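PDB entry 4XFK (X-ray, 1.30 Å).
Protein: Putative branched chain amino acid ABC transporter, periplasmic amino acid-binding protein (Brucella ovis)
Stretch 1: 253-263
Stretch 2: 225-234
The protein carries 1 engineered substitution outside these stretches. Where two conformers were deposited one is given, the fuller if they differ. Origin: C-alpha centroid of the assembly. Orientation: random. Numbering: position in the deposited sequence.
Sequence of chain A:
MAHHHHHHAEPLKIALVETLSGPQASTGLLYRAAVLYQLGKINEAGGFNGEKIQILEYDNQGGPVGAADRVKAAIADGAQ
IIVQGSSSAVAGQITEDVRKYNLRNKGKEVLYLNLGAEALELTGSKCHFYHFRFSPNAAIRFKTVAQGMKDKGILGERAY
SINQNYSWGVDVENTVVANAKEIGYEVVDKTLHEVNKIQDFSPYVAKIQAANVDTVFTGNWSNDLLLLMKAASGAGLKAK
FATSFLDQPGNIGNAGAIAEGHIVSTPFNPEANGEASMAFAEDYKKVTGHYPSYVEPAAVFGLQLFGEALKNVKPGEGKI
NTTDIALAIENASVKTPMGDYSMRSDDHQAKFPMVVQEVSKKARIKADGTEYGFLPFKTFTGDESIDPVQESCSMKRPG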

ATOM      1  N   GLY A 253     -19.646  -0.350  -6.251  1.00 10.74           N
ATOM      2  CA  GLY A 253     -20.671   0.106  -7.171  1.00 11.26           C
ATOM      3  C   GLY A 253     -20.673  -0.738  -8.439  1.00 11.32           C
ATOM      4  O   GLY A 253     -21.726  -1.178  -8.904  1.00 12.74           O
ATOM      5  N   ASN A 254     -19.494  -0.991  -8.997  1.00 10.92           N
ATOM      6  CA  ASN A 254     -19.403  -1.785 -10.217  1.00 10.41           C
ATOM      7  C   ASN A 254     -19.803  -3.240 -10.010  1.00 10.81           C
ATOM      8  O   ASN A 254     -20.258  -3.900 -10.942  1.00 12.11           O
ATOM      9  CB  ASN A 254     -17.999  -1.716 -10.817  1.00 11.21           C
ATOM     10  CG  ASN A 254     -17.794  -0.499 -11.686  1.00 15.22           C
ATOM     11  OD1 ASN A 254     -18.583   0.448 -11.658  1.00 17.07           O
ATOM     12  ND2 ASN A 254     -16.723  -0.514 -12.462  1.00 17.27           N
ATOM     13  N   ALA A 255     -19.629  -3.741  -8.790  1.00 11.16           N
ATOM     14  CA  ALA A 255     -20.016  -5.112  -8.456  1.00 11.73           C
ATOM     15  C   ALA A 255     -21.511  -5.337  -8.613  1.00 11.79           C
ATOM     16  O   ALA A 255     -21.941  -6.447  -8.915  1.00 13.17           O
ATOM     17  CB  ALA A 255     -19.580  -5.455  -7.036  1.00 12.59           C
ATOM     18  N   GLY A 256     -22.294  -4.281  -8.397  1.00 12.00           N
ATOM     19  CA  GLY A 256     -23.735  -4.364  -8.525  1.00 12.56           C
ATOM     20  C   GLY A 256     -24.302  -5.547  -7.768  1.00 12.26           C
ATOM     21  O   GLY A 256     -24.035  -5.726  -6.574  1.00 14.64           O
ATOM     22  N   ALA A 257     -25.031  -6.393  -8.493  1.00 12.62           N
ATOM     23  CA  ALA A 257     -25.776  -7.505  -7.912  1.00 12.36           C
ATOM     24  C   ALA A 257     -24.917  -8.582  -7.239  1.00 12.73           C
ATOM     25  O   ALA A 257     -25.434  -9.370  -6.448  1.00 15.68           O
ATOM     26  CB  ALA A 257     -26.681  -8.137  -8.970  1.00 13.69           C
ATOM     27  N   ILE A 258     -23.622  -8.632  -7.548  1.00 11.36           N
ATOM     28  CA  ILE A 258     -22.762  -9.667  -6.957  1.00 10.96           C
ATOM     29  C   ILE A 258     -21.868  -9.131  -5.841  1.00 11.72           C
ATOM     30  O   ILE A 258     -20.892  -9.776  -5.460  1.00 12.89           O
ATOM     31  CB  ILE A 258     -21.876 -10.394  -8.009  1.00 12.02           C
ATOM     32  CG1 ILE A 258     -20.827  -9.450  -8.608  1.00 12.63           C
ATOM     33  CG2 ILE A 258     -22.735 -11.028  -9.096  1.00 11.71           C
ATOM     34  CD1 ILE A 258     -19.712 -10.177  -9.354  1.00 13.25           C
ATOM     35  N   ALA A 259     -22.221  -7.969  -5.300  1.00 11.22           N
ATOM     36  CA  ALA A 259     -21.363  -7.298  -4.319  1.00 11.68           C
ATOM     37  C   ALA A 259     -21.065  -8.121  -3.059  1.00 10.71           C
ATOM     38  O   ALA A 259     -19.933  -8.113  -2.562  1.00 12.49           O
ATOM     39  CB  ALA A 259     -21.957  -5.949  -3.938  1.00 12.77           C
ATOM     40  N   GLU A 260     -22.073  -8.806  -2.525  1.00 11.94           N
ATOM     41  CA  GLU A 260     -21.926  -9.496  -1.247  1.00 13.12           C
ATOM     42  C   GLU A 260     -20.802 -10.534  -1.265  1.00 11.59           C
ATOM     43  O   GLU A 260     -20.694 -11.327  -2.194  1.00 12.32           O
ATOM     44  CB  GLU A 260     -23.251 -10.164  -0.849  1.00 14.87           C
ATOM     45  CG  GLU A 260     -23.235 -10.846   0.523  1.00 18.11           C
ATOM     46  CD  GLU A 260     -24.528 -11.588   0.840  1.00 23.60           C
ATOM     47  OE1 GLU A 260     -25.438 -11.620  -0.015  1.00 26.40           O
ATOM     48  OE2 GLU A 260     -24.633 -12.154   1.949  1.00 26.56           O
ATOM     49  N   GLY A 261     -19.952 -10.505  -0.246  1.00 10.67           N
ATOM     50  CA  GLY A 261     -19.086 -11.636   0.028  1.00 10.61           C
ATOM     51  C   GLY A 261     -17.677 -11.605  -0.530  1.00  9.81           C
ATOM     52  O   GLY A 261     -16.896 -12.517  -0.269  1.00 11.08           O
ATOM     53  N   HIS A 262     -17.343 -10.587  -1.317  1.00  8.83           N
ATOM     54  CA  HIS A 262     -15.960 -10.426  -1.767  1.00  8.15           C
ATOM     55  C   HIS A 262     -15.089  -9.966  -0.611  1.00  7.76           C
ATOM     56  O   HIS A 262     -15.589  -9.409   0.373  1.00  8.64           O
ATOM     57  CB  HIS A 262     -15.880  -9.482  -2.961  1.00  9.03           C
ATOM     58  CG  HIS A 262     -16.700  -9.943  -4.117  1.00  9.66           C
ATOM     59  ND1 HIS A 262     -16.258 -10.898  -5.007  1.00 10.07           N
ATOM     60  CD2 HIS A 262     -17.958  -9.620  -4.501  1.00 10.55           C
ATOM     61  CE1 HIS A 262     -17.204 -11.133  -5.900  1.00 11.79           C
ATOM     62  NE2 HIS A 262     -18.247 -10.376  -5.611  1.00 11.94           N
ATOM     63  N   ILE A 263     -13.788 -10.208  -0.732  1.00  7.81           N
ATOM     64  CA  ILE A 263     -12.879 -10.108   0.400  1.00  7.64           C
ATOM     65  C   ILE A 263     -11.667  -9.235   0.086  1.00  6.56           C
ATOM     66  O   ILE A 263     -11.157  -9.228  -1.039  1.00  7.38           O
ATOM     67  CB  ILE A 263     -12.371 -11.527   0.805  1.00  8.59           C
ATOM     68  CG1 ILE A 263     -13.530 -12.527   0.947  1.00  9.67           C
ATOM     69  CG2 ILE A 263     -11.548 -11.492   2.091  1.00  9.04           C
ATOM     70  CD1 ILE A 263     -14.483 -12.206   2.087  1.00 10.23           C
TER
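Stretch 2 225-234: LLLLMKAASG

What backbone shapes meet here, and how do they run? Stretch 2 is helical from Leu-225 to Gly-234, part of a helix that extends beyond it in both directions, with regular i-to-i+4 bonds such as Ser-233 N to Met-229 O at 2.9 Å. Stretch 1 brings a helical segment that begins earlier in the chain, and then a loop. Gly-256 is the first residue to leave helical angles, with a positive phi of 49°; a type II turn from Ala-259 to His-262 follows. The backbones come closest at Asn-254 and Ala-255: Asn-254 CA lies 5.0 Å from Lys-230 CA, and Ala-255 CA lies 5.4 Å from Met-229 CA. From Asn-254 the chain first runs broadly the same way as the helix, then turns back: Ile-258 reaches Ala-232 and Ser-233, while His-262 returns to Met-229.

Which polar bonds fix the helix against the chain? Two hydrogen bonds do, each pairing a side chain with a backbone carbonyl. Asn-254, with chi1 in the m well, points toward stretch 2 and donates from ND2 to Leu-226 O at 3.0 Å; the angle of 174° at the hydrogen makes the bond nearly straight. That carbonyl also accepts the helical bond from Lys-230 N at 3.1 Å, so the amide joins the helix without displacing its own pairing. Two turns further along, Ser-233, chi1 t, donates from OG to Ala-255 O at 2.8 Å. Ala-255 O likewise has a second donor, Ile-258 N at 3.1 Å, which ties the serine to the bend of stretch 1.

Why does glycine suit position 256? The positive phi of Gly-256 by itself favours glycine, and the neighbouring helix adds a second constraint. Its CA is 4.1 Å from Ser-233 OG, and an ideal CB would point toward stretch 2 and come within 3.2 Å of that same OG, a tight fit.

How do the apolar side chains fill the rest of the contact? Met-229, all three chi angles in m, points toward stretch 1 and places its CE 4.0 Å from Ala-255 CB. The same methyl lies over one face of the His-262 ring, with CE 4.0 Å from the ring centroid and 4° off the normal, a CH-pi contact. The imidazole also makes a weak hydrogen bond from NE2 to Ile-258 O at 2.7 Å. Ile-258 itself reaches the helix farther along: its CD1 packs 3.7 Å from Ala-232 CB and 3.6 Å from Ser-233 N. Lys-230, by contrast, leads its extended chain away from the contact.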

ATOM      1  N   LEU A 225      -9.087  -3.714 -11.895  1.00  8.64           N
ATOM      2  CA  LEU A 225     -10.057  -4.299 -10.968  1.00  7.26           C
ATOM      3  C   LEU A 225     -11.473  -3.754 -11.204  1.00  7.75           C
ATOM      4  O   LEU A 225     -12.421  -4.521 -11.217  1.00  9.07           O
ATOM      5  CB  LEU A 225      -9.639  -4.174  -9.496  1.00  7.53           C
ATOM      6  CG  LEU A 225     -10.505  -4.952  -8.492  1.00  8.87           C
ATOM      7  CD1 LEU A 225     -10.650  -6.422  -8.895  1.00  9.91           C
ATOM      8  CD2 LEU A 225      -9.919  -4.850  -7.097  1.00  8.95           C
ATOM      9  N   LEU A 226     -11.613  -2.445 -11.422  1.00  8.87           N
ATOM     10  CA  LEU A 226     -12.930  -1.846 -11.650  1.00  9.55           C
ATOM     11  C   LEU A 226     -13.686  -2.524 -12.794  1.00  8.20           C
ATOM     12  O   LEU A 226     -14.864  -2.874 -12.656  1.00  9.25           O
ATOM     13  CB  LEU A 226     -12.795  -0.341 -11.925  1.00 12.33           C
ATOM     14  CG  LEU A 226     -12.315   0.550 -10.774  1.00 15.81           C
ATOM     15  CD1 LEU A 226     -11.811   1.901 -11.282  1.00 16.76           C
ATOM     16  CD2 LEU A 226     -13.425   0.753  -9.757  1.00 16.11           C
ATOM     17  N   LEU A 227     -13.011  -2.715 -13.924  1.00  9.06           N
ATOM     18  CA  LEU A 227     -13.672  -3.270 -15.102  1.00 10.27           C
ATOM     19  C   LEU A 227     -13.792  -4.785 -15.017  1.00  9.89           C
ATOM     20  O   LEU A 227     -14.691  -5.379 -15.612  1.00 12.00           O
ATOM     21  CB  LEU A 227     -12.956  -2.854 -16.388  1.00 10.93           C
ATOM     22  CG  LEU A 227     -12.930  -1.350 -16.667  1.00 12.16           C
ATOM     23  CD1 LEU A 227     -12.217  -1.069 -17.982  1.00 13.19           C
ATOM     24  CD2 LEU A 227     -14.346  -0.747 -16.643  1.00 13.54           C
ATOM     25  N   LEU A 228     -12.884  -5.409 -14.271  1.00  9.82           N
ATOM     26  CA  LEU A 228     -12.979  -6.833 -13.995  1.00 10.16           C
ATOM     27  C   LEU A 228     -14.228  -7.114 -13.149  1.00 10.43           C
ATOM     28  O   LEU A 228     -14.984  -8.052 -13.432  1.00 11.09           O
ATOM     29  CB  LEU A 228     -11.710  -7.320 -13.290  1.00 11.69           C
ATOM     30  CG  LEU A 228     -11.673  -8.789 -12.860  1.00 11.59           C
ATOM     31  CD1 LEU A 228     -11.968  -9.746 -14.019  1.00 13.31           C
ATOM     32  CD2 LEU A 228     -10.320  -9.109 -12.213  1.00 11.98           C
ATOM     33  N   MET A 229     -14.450  -6.300 -12.116  1.00  9.95           N
ATOM     34  CA  MET A 229     -15.645  -6.427 -11.281  0.63  9.56           C
ATOM     35  C   MET A 229     -16.913  -6.215 -12.102  1.00  9.84           C
ATOM     36  O   MET A 229     -17.896  -6.938 -11.945  1.00 12.03           O
ATOM     37  CB  MET A 229     -15.613  -5.436 -10.110  0.63 11.50           C
ATOM     38  CG  MET A 229     -14.531  -5.712  -9.077  0.63 11.34           C
ATOM     39  SD  MET A 229     -14.549  -7.400  -8.430  0.63 12.93           S
ATOM     40  CE  MET A 229     -16.065  -7.392  -7.466  0.63 13.85           C
ATOM     41  N   LYS A 230     -16.894  -5.217 -12.979  1.00 10.63           N
ATOM     42  CA  LYS A 230     -18.051  -4.948 -13.826  1.00 11.61           C
ATOM     43  C   LYS A 230     -18.387  -6.142 -14.725  1.00 11.79           C
ATOM     44  O   LYS A 230     -19.553  -6.524 -14.864  1.00 12.62           O
ATOM     45  CB  LYS A 230     -17.817  -3.694 -14.668  1.00 12.88           C
ATOM     46  CG  LYS A 230     -19.016  -3.292 -15.501  1.00 17.28           C
ATOM     47  CD  LYS A 230     -18.819  -1.932 -16.130  1.00 21.22           C
ATOM     48  CE  LYS A 230     -20.029  -1.557 -16.968  1.00 24.54           C
ATOM     49  NZ  LYS A 230     -19.953  -0.146 -17.414  1.00 27.77           N
ATOM     50  N   ALA A 231     -17.363  -6.724 -15.341  1.00 12.43           N
ATOM     51  CA  ALA A 231     -17.552  -7.896 -16.192  1.00 11.41           C
ATOM     52  C   ALA A 231     -18.055  -9.087 -15.378  1.00 10.61           C
ATOM     53  O   ALA A 231     -18.928  -9.832 -15.832  1.00 12.74           O
ATOM     54  CB  ALA A 231     -16.260  -8.245 -16.916  1.00 12.68           C
ATOM     55  N   ALA A 232     -17.511  -9.262 -14.174  1.00 10.44           N
ATOM     56  CA  ALA A 232     -17.965 -10.325 -13.278  1.00 11.57           C
ATOM     57  C   ALA A 232     -19.442 -10.139 -12.953  1.00 11.09           C
ATOM     58  O   ALA A 232     -20.216 -11.099 -12.968  1.00 12.43           O
ATOM     59  CB  ALA A 232     -17.127 -10.350 -12.001  1.00 11.55           C
ATOM     60  N   SER A 233     -19.838  -8.897 -12.690  1.00 11.44           N
ATOM     61  CA  SER A 233     -21.232  -8.593 -12.384  1.00 12.88           C
ATOM     62  C   SER A 233     -22.148  -8.914 -13.566  1.00 12.09           C
ATOM     63  O   SER A 233     -23.196  -9.542 -13.399  1.00 13.48           O
ATOM     64  CB  SER A 233     -21.381  -7.122 -11.992  1.00 14.41           C
ATOM     65  OG  SER A 233     -22.717  -6.840 -11.615  1.00 15.89           O
ATOM     66  N   GLY A 234     -21.754  -8.492 -14.762  1.00 13.33           N
ATOM     67  CA  GLY A 234     -22.536  -8.769 -15.954  1.00 14.65           C
ATOM     68  C   GLY A 234     -22.729 -10.252 -16.218  1.00 14.91           C
ATOM     69  O   GLY A 234     -23.754 -10.654 -16.771  1.00 17.09           O
TER